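Local coordinates for alpha-1,2-Mannosidase (PDB 1HCU), which probably trims alpha-1,2-linked mannose residues from high-mannose N-glycans as a calcium-dependent glycosyl hydrolase of family 47, at residues D49-W54 with V98-I103; T139-L144 with L183-L188; I84-T89 with I103-G108. All coordinates share one frame; numbering follows the deposited sequence.

Contact 1. Residues D49-W54 with V98-I103; sequences DERNGW and VFETNI
Arg-51 reaches from its turn to Glu-100, at the start of helix 98-117, and lays its guanidinium flat over the glutamate's methylenes. From CB the chain bends twice, about CB-CG (chi2 52°) and about CG-CD (chi3 -83°), which brings the flat end against the helix. Arg-51 NE is the first atom to find a partner: it donates to water 1 at 2.9 Å, in the guanidinium plane. The same water donates to Thr-101 OG1 at 2.8 Å, a hydroxyl that also bonds Ser-97 O, so it bridges loop and helix. Farther along, Arg-51 CZ sits 3.5 Å from Glu-100 CB, which stands over the centre of one guanidinium face, and Arg-51 NH2 comes nearest to that carbon, at 3.4 Å. At the other tip, Arg-51 NH1 stays 4.3 Å from Glu-100 OE1, well out of plane; the charges are near without a salt bridge, and OE1 pairs instead with Arg-104. Cut back to an alanine, this position is likely to leave water 1 without the N-H it accepts and the Glu-100 methylenes without their flat cover. Beyond the water, Trp-54 CZ3 meets Thr-101 CG2 at 3.8 Å, while Asn-52 CB rests on one indole face. Glu-100 is a predicted proton donor with the bound calcium about 9 Å from its side chain, so this packing is consistent with the wall of the family 47 catalytic site.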
loop_
_atom_site.group_PDB
_atom_site.type_symbol
_atom_site.label_atom_id
_atom_site.label_comp_id
_atom_site.label_asym_id
_atom_site.label_seq_id
_atom_site.Cartn_x
_atom_site.Cartn_y
_atom_site.Cartn_z
ATOM N N ASP A 49 -10.795 -17.246 -2.842
ATOM C CA ASP A 49 -11.306 -16.134 -3.628
ATOM C C ASP A 49 -11.728 -14.970 -2.719
ATOM O O ASP A 49 -12.867 -14.504 -2.786
ATOM C CB ASP A 49 -12.476 -16.596 -4.505
ATOM C CG ASP A 49 -12.013 -17.329 -5.762
ATOM O OD1 ASP A 49 -11.162 -16.778 -6.493
ATOM O OD2 ASP A 49 -12.503 -18.451 -6.030
ATOM N N GLU A 50 -10.801 -14.509 -1.872
ATOM C CA GLU A 50 -11.057 -13.398 -0.942
ATOM C C GLU A 50 -11.364 -12.113 -1.694
ATOM O O GLU A 50 -12.001 -11.207 -1.164
ATOM C CB GLU A 50 -9.841 -13.125 -0.042
ATOM C CG GLU A 50 -9.415 -14.269 0.859
ATOM C CD GLU A 50 -8.231 -13.901 1.762
ATOM O OE1 GLU A 50 -7.200 -13.402 1.245
ATOM O OE2 GLU A 50 -8.331 -14.115 2.991
ATOM N N ARG A 51 -10.887 -12.038 -2.927
ATOM C CA ARG A 51 -11.084 -10.858 -3.753
ATOM C C ARG A 51 -12.246 -11.053 -4.723
ATOM O O ARG A 51 -12.160 -10.696 -5.901
ATOM C CB ARG A 51 -9.793 -10.558 -4.518
ATOM C CG ARG A 51 -9.194 -9.166 -4.291
ATOM C CD ARG A 51 -9.006 -8.821 -2.808
ATOM N NE ARG A 51 -10.247 -8.320 -2.221
ATOM C CZ ARG A 51 -10.465 -8.180 -0.920
ATOM N NH1 ARG A 51 -9.519 -8.501 -0.041
ATOM N NH2 ARG A 51 -11.644 -7.745 -0.498
ATOM N N ASN A 52 -13.326 -11.643 -4.225
ATOM C CA ASN A 52 -14.523 -11.861 -5.031
ATOM C C ASN A 52 -14.348 -12.770 -6.259
ATOM O O ASN A 52 -15.209 -12.806 -7.135
ATOM C CB ASN A 52 -15.098 -10.504 -5.455
ATOM C CG ASN A 52 -15.440 -9.629 -4.266
ATOM O OD1 ASN A 52 -16.303 -9.970 -3.466
ATOM N ND2 ASN A 52 -14.749 -8.505 -4.136
ATOM N N GLY A 53 -13.234 -13.491 -6.322
ATOM C CA GLY A 53 -13.011 -14.406 -7.425
ATOM C C GLY A 53 -12.762 -13.825 -8.807
ATOM O O GLY A 53 -13.007 -14.496 -9.815
ATOM N N TRP A 54 -12.275 -12.591 -8.871
ATOM C CA TRP A 54 -11.992 -11.971 -10.152
ATOM C C TRP A 54 -10.555 -12.229 -10.624
ATOM O O TRP A 54 -10.177 -11.809 -11.716
ATOM C CB TRP A 54 -12.268 -10.456 -10.096
ATOM C CG TRP A 54 -13.741 -10.107 -10.092
ATOM C CD1 TRP A 54 -14.715 -10.632 -10.904
ATOM C CD2 TRP A 54 -14.397 -9.143 -9.254
ATOM N NE1 TRP A 54 -15.933 -10.056 -10.621
ATOM C CE2 TRP A 54 -15.768 -9.139 -9.615
ATOM C CE3 TRP A 54 -13.962 -8.283 -8.236
ATOM C CZ2 TRP A 54 -16.707 -8.307 -8.992
ATOM C CZ3 TRP A 54 -14.899 -7.454 -7.615
ATOM C CH2 TRP A 54 -16.258 -7.477 -7.999
ATOM N N VAL A 98 -15.313 -1.891 -1.525
ATOM C CA VAL A 98 -15.056 -0.816 -2.470
ATOM C C VAL A 98 -13.553 -0.499 -2.459
ATOM O O VAL A 98 -12.925 -0.395 -3.513
ATOM C CB VAL A 98 -15.842 0.451 -2.074
ATOM C CG1 VAL A 98 -15.517 1.587 -3.035
ATOM C CG2 VAL A 98 -17.336 0.144 -2.058
ATOM N N PHE A 99 -12.991 -0.367 -1.257
ATOM C CA PHE A 99 -11.566 -0.059 -1.060
ATOM C C PHE A 99 -10.590 -1.100 -1.618
ATOM O O PHE A 99 -9.742 -0.782 -2.456
ATOM C CB PHE A 99 -11.288 0.153 0.437
ATOM C CG PHE A 99 -9.821 0.231 0.784
ATOM C CD1 PHE A 99 -9.045 1.317 0.379
ATOM C CD2 PHE A 99 -9.216 -0.785 1.522
ATOM C CE1 PHE A 99 -7.690 1.389 0.704
ATOM C CE2 PHE A 99 -7.861 -0.722 1.852
ATOM C CZ PHE A 99 -7.096 0.369 1.441
ATOM N N GLU A 100 -10.694 -2.338 -1.145
ATOM C CA GLU A 100 -9.802 -3.406 -1.604
ATOM C C GLU A 100 -9.912 -3.614 -3.112
ATOM O O GLU A 100 -8.901 -3.796 -3.795
ATOM C CB GLU A 100 -10.129 -4.725 -0.894
ATOM C CG GLU A 100 -10.053 -4.695 0.634
ATOM C CD GLU A 100 -8.662 -4.355 1.158
ATOM O OE1 GLU A 100 -7.669 -4.611 0.447
ATOM O OE2 GLU A 100 -8.561 -3.848 2.294
ATOM N N THR A 101 -11.136 -3.586 -3.631
ATOM C CA THR A 101 -11.355 -3.787 -5.060
ATOM C C THR A 101 -10.733 -2.662 -5.886
ATOM O O THR A 101 -10.126 -2.897 -6.931
ATOM C CB THR A 101 -12.869 -3.873 -5.377
ATOM O OG1 THR A 101 -13.457 -4.909 -4.583
ATOM C CG2 THR A 101 -13.097 -4.190 -6.850
ATOM N N ASN A 102 -10.878 -1.440 -5.394
ATOM C CA ASN A 102 -10.356 -0.261 -6.057
ATOM C C ASN A 102 -8.839 -0.253 -6.218
ATOM O O ASN A 102 -8.325 -0.102 -7.327
ATOM C CB ASN A 102 -10.786 0.987 -5.277
ATOM C CG ASN A 102 -10.110 2.246 -5.780
ATOM O OD1 ASN A 102 -10.470 2.787 -6.828
ATOM N ND2 ASN A 102 -9.108 2.705 -5.048
ATOM N N ILE A 103 -8.126 -0.405 -5.109
ATOM C CA ILE A 103 -6.670 -0.365 -5.129
ATOM C C ILE A 103 -6.010 -1.512 -5.898
ATOM O O ILE A 103 -4.954 -1.324 -6.515
ATOM C CB ILE A 103 -6.097 -0.302 -3.678
ATOM C CG1 ILE A 103 -6.339 -1.624 -2.947
ATOM C CG2 ILE A 103 -6.744 0.851 -2.918
ATOM C CD1 ILE A 103 -5.715 -1.688 -1.556
HETATM O O HOH W 1 -12.222 -7.338 -4.154
#

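Contact 2. Residues T139-L144 with L183-L188; sequences TLANGL and LEWTRL
Trp-185 and Ala-141 meet face to methyl: the alanine CB stands 4.2 Å above one face of the indole, displaced toward its six-membered rim. At the edge, close to the ring plane, Leu-144 CB comes up to Trp-185 CZ2 at 3.8 Å. A third approach comes from the backbone, where Ala-141 O lies 3.5 Å from Trp-185 CH2; the oxygen is tilted above the ring on the same side as the alanine methyl. The indole is thus received by the last turn of helix 127-144, one residue on its face and another, three positions later, at its rim. Around the rest of the ring, Phe-148 makes an edge-to-face pair, and Asn-102 and Leu-106 of helix 98-117 also touch Trp-185.

One helical turn beyond the tryptophan, Leu-188 extends toward the same alanine. Its CG is anti to the backbone N (chi1 -173°), and this sends the Leu-188 CD2 methyl out to Ala-141 CB at 3.4 Å, a tight fit between two methyl groups. Tyr-197 of helix 196-209 packs on both partners. The two helix segments cross at -121° with their axes 11.8 Å apart, a separation bridged by the indole and by Leu-188, with the small Ala-141 between them on the facing helix. Within helix 127-144, Leu-140 O accepts from both Gly-143 N and Leu-144 N as the helix comes to its end.

Polar ends of the two segments find partners in other elements: Arg-187 pairs with Asp-114 and bonds Tyr-257, and Asn-142 bonds Tyr-197. Across the contact itself the matching is almost wholly apolar, so what joins these two helices is shape and van der Waals packing, with no directional bond to fix them.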
loop_
_atom_site.group_PDB
_atom_site.type_symbol
_atom_site.label_atom_id
_atom_site.label_comp_id
_atom_site.label_asym_id
_atom_site.label_seq_id
_atom_site.Cartn_x
_atom_site.Cartn_y
_atom_site.Cartn_z
ATOM N N THR A 139 -15.886 -0.755 -16.665
ATOM C CA THR A 139 -16.998 -1.655 -16.368
ATOM C C THR A 139 -17.077 -1.882 -14.855
ATOM O O THR A 139 -18.161 -1.815 -14.263
ATOM C CB THR A 139 -16.835 -3.025 -17.094
ATOM O OG1 THR A 139 -16.921 -2.832 -18.511
ATOM C CG2 THR A 139 -17.919 -4.005 -16.658
ATOM N N LEU A 140 -15.927 -2.142 -14.235
ATOM C CA LEU A 140 -15.855 -2.365 -12.792
ATOM C C LEU A 140 -16.348 -1.117 -12.060
ATOM O O LEU A 140 -17.200 -1.188 -11.169
ATOM C CB LEU A 140 -14.409 -2.632 -12.361
ATOM C CG LEU A 140 -14.097 -3.664 -11.272
ATOM C CD1 LEU A 140 -12.676 -3.417 -10.749
ATOM C CD2 LEU A 140 -15.094 -3.591 -10.133
ATOM N N ALA A 141 -15.796 0.030 -12.439
ATOM C CA ALA A 141 -16.163 1.284 -11.798
ATOM C C ALA A 141 -17.646 1.609 -11.941
ATOM O O ALA A 141 -18.234 2.201 -11.045
ATOM C CB ALA A 141 -15.324 2.425 -12.356
ATOM N N ASN A 142 -18.254 1.222 -13.058
ATOM C CA ASN A 142 -19.669 1.509 -13.244
ATOM C C ASN A 142 -20.539 0.755 -12.246
ATOM O O ASN A 142 -21.686 1.126 -12.015
ATOM C CB ASN A 142 -20.106 1.207 -14.684
ATOM C CG ASN A 142 -19.693 2.303 -15.654
ATOM O OD1 ASN A 142 -19.682 3.485 -15.299
ATOM N ND2 ASN A 142 -19.365 1.923 -16.881
ATOM N N GLY A 143 -19.991 -0.293 -11.644
ATOM C CA GLY A 143 -20.754 -1.038 -10.666
ATOM C C GLY A 143 -20.413 -0.511 -9.288
ATOM O O GLY A 143 -21.277 -0.327 -8.424
ATOM N N LEU A 144 -19.131 -0.253 -9.089
ATOM C CA LEU A 144 -18.640 0.251 -7.821
ATOM C C LEU A 144 -19.239 1.618 -7.487
ATOM O O LEU A 144 -19.477 1.929 -6.321
ATOM C CB LEU A 144 -17.113 0.352 -7.874
ATOM C CG LEU A 144 -16.222 -0.633 -7.098
ATOM C CD1 LEU A 144 -16.841 -2.012 -6.955
ATOM C CD2 LEU A 144 -14.894 -0.698 -7.822
ATOM N N LEU A 183 -7.382 8.863 -6.320
ATOM C CA LEU A 183 -6.326 8.692 -7.312
ATOM C C LEU A 183 -6.791 7.871 -8.515
ATOM O O LEU A 183 -6.701 8.324 -9.655
ATOM C CB LEU A 183 -5.105 7.997 -6.697
ATOM C CG LEU A 183 -3.708 8.395 -7.203
ATOM C CD1 LEU A 183 -2.705 7.284 -6.862
ATOM C CD2 LEU A 183 -3.726 8.646 -8.688
ATOM N N GLU A 184 -7.298 6.666 -8.277
ATOM C CA GLU A 184 -7.697 5.844 -9.412
ATOM C C GLU A 184 -8.965 6.263 -10.134
ATOM O O GLU A 184 -9.086 6.057 -11.338
ATOM C CB GLU A 184 -7.746 4.344 -9.046
ATOM C CG GLU A 184 -8.079 3.951 -7.619
ATOM C CD GLU A 184 -7.024 4.353 -6.605
ATOM O OE1 GLU A 184 -7.214 5.395 -5.946
ATOM O OE2 GLU A 184 -6.006 3.631 -6.469
ATOM N N TRP A 185 -9.893 6.878 -9.413
ATOM C CA TRP A 185 -11.135 7.335 -10.022
ATOM C C TRP A 185 -10.903 8.605 -10.851
ATOM O O TRP A 185 -11.548 8.807 -11.879
ATOM C CB TRP A 185 -12.198 7.551 -8.937
ATOM C CG TRP A 185 -12.804 6.243 -8.485
ATOM C CD1 TRP A 185 -12.159 5.199 -7.875
ATOM C CD2 TRP A 185 -14.153 5.813 -8.698
ATOM N NE1 TRP A 185 -13.026 4.146 -7.705
ATOM C CE2 TRP A 185 -14.256 4.493 -8.199
ATOM C CE3 TRP A 185 -15.285 6.412 -9.265
ATOM C CZ2 TRP A 185 -15.450 3.760 -8.253
ATOM C CZ3 TRP A 185 -16.477 5.681 -9.319
ATOM C CH2 TRP A 185 -16.546 4.371 -8.814
ATOM N N THR A 186 -9.974 9.453 -10.414
ATOM C CA THR A 186 -9.667 10.662 -11.168
ATOM C C THR A 186 -8.901 10.232 -12.416
ATOM O O THR A 186 -9.108 10.768 -13.502
ATOM C CB THR A 186 -8.803 11.659 -10.351
ATOM O OG1 THR A 186 -9.592 12.218 -9.290
ATOM C CG2 THR A 186 -8.302 12.789 -11.242
ATOM N N ARG A 187 -8.033 9.237 -12.252
ATOM C CA ARG A 187 -7.244 8.708 -13.362
ATOM C C ARG A 187 -8.190 8.130 -14.412
ATOM O O ARG A 187 -7.994 8.319 -15.608
ATOM C CB ARG A 187 -6.281 7.616 -12.862
ATOM C CG ARG A 187 -5.292 7.121 -13.910
ATOM C CD ARG A 187 -4.500 8.289 -14.476
ATOM N NE ARG A 187 -3.713 7.942 -15.658
ATOM C CZ ARG A 187 -3.467 8.786 -16.660
ATOM N NH1 ARG A 187 -3.957 10.022 -16.618
ATOM N NH2 ARG A 187 -2.721 8.406 -17.696
ATOM N N LEU A 188 -9.225 7.433 -13.955
ATOM C CA LEU A 188 -10.194 6.833 -14.870
ATOM C C LEU A 188 -10.930 7.918 -15.689
ATOM O O LEU A 188 -11.078 7.782 -16.902
ATOM C CB LEU A 188 -11.200 5.971 -14.081
ATOM C CG LEU A 188 -12.202 5.139 -14.894
ATOM C CD1 LEU A 188 -11.454 4.162 -15.778
ATOM C CD2 LEU A 188 -13.142 4.400 -13.968
#

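Contact 3. Residues I84-T89 with I103-G108; sequences INFTTT and IRYLGG. With NAG (2-acetamido-2-deoxy-beta-D-glucopyranose), chain F.
Phe-86 turns the edge of its ring toward the face of Tyr-105, an offset edge-to-face pair with centroids 5.8 Å apart and planes at 71°. The nearest atoms are Phe-86 CE1 and Tyr-105 CD2, at 4.0 Å, and CZ of the phenylalanine lies only slightly farther from the same carbon. This is the packed half of the contact. Ile-84 sets its CG2 methyl 3.6 Å above the centre of one Phe-86 face, Leu-140 of helix 127-144 touches both aromatic residues, and the ring of Trp-54 meets Phe-86 as well. The Tyr-105 hydroxyl is held by Arg-51 O, which ties down the far end of the ring.

Immediately on either side of Phe-86 in sequence the character changes. Asn-85 and Thr-87 face outward, and the order is now kept by hydrogen bonds within the loop. Asn-85 OD1 takes two donors in its carbonyl plane, Thr-87 N at 3.1 Å and Thr-87 OG1 at 2.6 Å. With Thr-87 chi1 at 71°, OG1 sits between its own backbone N and carbonyl carbon, near enough to the N-H for both to point at the one oxygen. The amide so gripped is probably held from turning, and Asn-85 ND2 carries the sugar through a 1.5 Å bond to NAG C1. Thr-88 CG2 adds a side contact to NAG O5 at 3.3 Å. Asn-85, Phe-86 and Thr-87 form an N-glycosylation sequon folded as an Asx turn, its middle residue anchored in the core and its asparagine presenting the glycan at the surface.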
loop_
_atom_site.group_PDB
_atom_site.type_symbol
_atom_site.label_atom_id
_atom_site.label_comp_id
_atom_site.label_asym_id
_atom_site.label_seq_id
_atom_site.Cartn_x
_atom_site.Cartn_y
_atom_site.Cartn_z
ATOM N N ILE A 84 -12.665 -11.861 -17.638
ATOM C CA ILE A 84 -13.227 -11.553 -16.328
ATOM C C ILE A 84 -14.608 -10.908 -16.450
ATOM O O ILE A 84 -14.863 -10.119 -17.363
ATOM C CB ILE A 84 -12.318 -10.599 -15.513
ATOM C CG1 ILE A 84 -10.903 -11.170 -15.399
ATOM C CG2 ILE A 84 -12.909 -10.412 -14.122
ATOM C CD1 ILE A 84 -9.872 -10.176 -14.869
ATOM N N ASN A 85 -15.502 -11.258 -15.535
ATOM C CA ASN A 85 -16.841 -10.684 -15.543
ATOM C C ASN A 85 -16.997 -9.752 -14.341
ATOM O O ASN A 85 -17.408 -10.179 -13.259
ATOM C CB ASN A 85 -17.910 -11.781 -15.477
ATOM C CG ASN A 85 -19.284 -11.263 -15.855
ATOM O OD1 ASN A 85 -19.608 -10.102 -15.598
ATOM N ND2 ASN A 85 -20.097 -12.121 -16.465
ATOM N N PHE A 86 -16.666 -8.483 -14.540
ATOM C CA PHE A 86 -16.751 -7.486 -13.479
ATOM C C PHE A 86 -18.154 -6.936 -13.259
ATOM O O PHE A 86 -18.313 -5.862 -12.679
ATOM C CB PHE A 86 -15.810 -6.314 -13.775
ATOM C CG PHE A 86 -14.360 -6.627 -13.564
ATOM C CD1 PHE A 86 -13.889 -6.993 -12.307
ATOM C CD2 PHE A 86 -13.455 -6.507 -14.612
ATOM C CE1 PHE A 86 -12.530 -7.231 -12.093
ATOM C CE2 PHE A 86 -12.089 -6.743 -14.413
ATOM C CZ PHE A 86 -11.625 -7.105 -13.148
ATOM N N THR A 87 -19.175 -7.650 -13.720
ATOM C CA THR A 87 -20.542 -7.183 -13.522
ATOM C C THR A 87 -21.283 -8.113 -12.577
ATOM O O THR A 87 -22.488 -7.990 -12.392
ATOM C CB THR A 87 -21.340 -7.109 -14.840
ATOM O OG1 THR A 87 -21.631 -8.435 -15.296
ATOM C CG2 THR A 87 -20.547 -6.364 -15.910
ATOM N N THR A 88 -20.560 -9.039 -11.965
ATOM C CA THR A 88 -21.193 -9.968 -11.047
ATOM C C THR A 88 -20.157 -10.691 -10.202
ATOM O O THR A 88 -18.961 -10.439 -10.325
ATOM C CB THR A 88 -22.024 -11.016 -11.832
ATOM O OG1 THR A 88 -22.784 -11.820 -10.918
ATOM C CG2 THR A 88 -21.115 -11.914 -12.661
ATOM N N THR A 89 -20.635 -11.564 -9.323
ATOM C CA THR A 89 -19.771 -12.388 -8.492
ATOM C C THR A 89 -20.314 -13.811 -8.611
ATOM O O THR A 89 -21.524 -14.015 -8.727
ATOM C CB THR A 89 -19.775 -11.957 -6.991
ATOM O OG1 THR A 89 -21.111 -11.972 -6.477
ATOM C CG2 THR A 89 -19.175 -10.554 -6.834
ATOM N N ILE A 103 -8.126 -0.405 -5.109
ATOM C CA ILE A 103 -6.670 -0.365 -5.129
ATOM C C ILE A 103 -6.010 -1.512 -5.898
ATOM O O ILE A 103 -4.954 -1.324 -6.515
ATOM C CB ILE A 103 -6.097 -0.302 -3.678
ATOM C CG1 ILE A 103 -6.339 -1.624 -2.947
ATOM C CG2 ILE A 103 -6.744 0.851 -2.918
ATOM C CD1 ILE A 103 -5.715 -1.688 -1.556
ATOM N N ARG A 104 -6.630 -2.690 -5.874
ATOM C CA ARG A 104 -6.073 -3.850 -6.582
ATOM C C ARG A 104 -6.493 -3.940 -8.050
ATOM O O ARG A 104 -5.669 -3.824 -8.953
ATOM C CB ARG A 104 -6.474 -5.157 -5.886
ATOM C CG ARG A 104 -5.810 -5.425 -4.549
ATOM C CD ARG A 104 -6.101 -6.852 -4.109
ATOM N NE ARG A 104 -5.472 -7.180 -2.838
ATOM C CZ ARG A 104 -5.706 -6.532 -1.705
ATOM N NH1 ARG A 104 -6.562 -5.518 -1.695
ATOM N NH2 ARG A 104 -5.090 -6.893 -0.584
ATOM N N TYR A 105 -7.781 -4.152 -8.281
ATOM C CA TYR A 105 -8.288 -4.309 -9.636
ATOM C C TYR A 105 -8.234 -3.049 -10.497
ATOM O O TYR A 105 -7.555 -3.015 -11.521
ATOM C CB TYR A 105 -9.708 -4.870 -9.571
ATOM C CG TYR A 105 -9.744 -6.291 -9.040
ATOM C CD1 TYR A 105 -10.316 -6.591 -7.803
ATOM C CD2 TYR A 105 -9.228 -7.346 -9.801
ATOM C CE1 TYR A 105 -10.382 -7.918 -7.341
ATOM C CE2 TYR A 105 -9.288 -8.665 -9.352
ATOM C CZ TYR A 105 -9.871 -8.949 -8.125
ATOM O OH TYR A 105 -9.983 -10.264 -7.720
ATOM N N LEU A 106 -8.943 -2.015 -10.075
ATOM C CA LEU A 106 -8.952 -0.771 -10.805
ATOM C C LEU A 106 -7.510 -0.247 -10.933
ATOM O O LEU A 106 -7.057 0.116 -12.021
ATOM C CB LEU A 106 -9.851 0.228 -10.072
ATOM C CG LEU A 106 -10.260 1.460 -10.864
ATOM C CD1 LEU A 106 -10.881 1.001 -12.177
ATOM C CD2 LEU A 106 -11.242 2.317 -10.058
ATOM N N GLY A 107 -6.780 -0.233 -9.821
ATOM C CA GLY A 107 -5.397 0.230 -9.856
ATOM C C GLY A 107 -4.527 -0.618 -10.765
ATOM O O GLY A 107 -3.775 -0.097 -11.589
ATOM N N GLY A 108 -4.638 -1.935 -10.621
ATOM C CA GLY A 108 -3.847 -2.843 -11.437
ATOM C C GLY A 108 -4.101 -2.717 -12.929
ATOM O O GLY A 108 -3.161 -2.765 -13.723
HETATM C C1 NAG F . -21.479 -11.757 -16.715
HETATM C C2 NAG F . -21.936 -12.289 -18.076
HETATM C C3 NAG F . -23.394 -11.890 -18.314
HETATM C C4 NAG F . -24.285 -12.324 -17.148
HETATM C C5 NAG F . -23.702 -11.811 -15.826
HETATM C C6 NAG F . -24.469 -12.336 -14.637
HETATM C C7 NAG F . -20.321 -12.501 -19.853
HETATM C C8 NAG F . -19.345 -11.803 -20.782
HETATM N N2 NAG F . -21.107 -11.721 -19.121
HETATM O O3 NAG F . -23.857 -12.473 -19.522
HETATM O O4 NAG F . -25.598 -11.799 -17.327
HETATM O O5 NAG F . -22.335 -12.252 -15.676
HETATM O O6 NAG F . -24.166 -13.704 -14.413
HETATM O O7 NAG F . -20.355 -13.733 -19.799
#

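Overall arrangement
Contacts 1 and 3 share helix 98-117, its beginning in one and its middle in the other, and a hydrogen bond from Tyr-105 to the 49-54 turn ties them together. Contact 2 adjoins that helix through Trp-185 on Asn-102 and Leu-106, and its Leu-140 reaches Phe-86 and Thr-101. All touching residues are buried in contacts 2 and 3, whereas contact 1 is partly exposed at Arg-51 and Glu-100. Contact 1 holds the predicted proton donor and relies on guanidinium packing and a bridging water; contact 2 is apolar; contact 3 passes from aromatic core to glycosylated surface. The helix pair of contact 2, and the loops laid on helix 98-117, fit the (alpha/alpha)7 barrel of family 47.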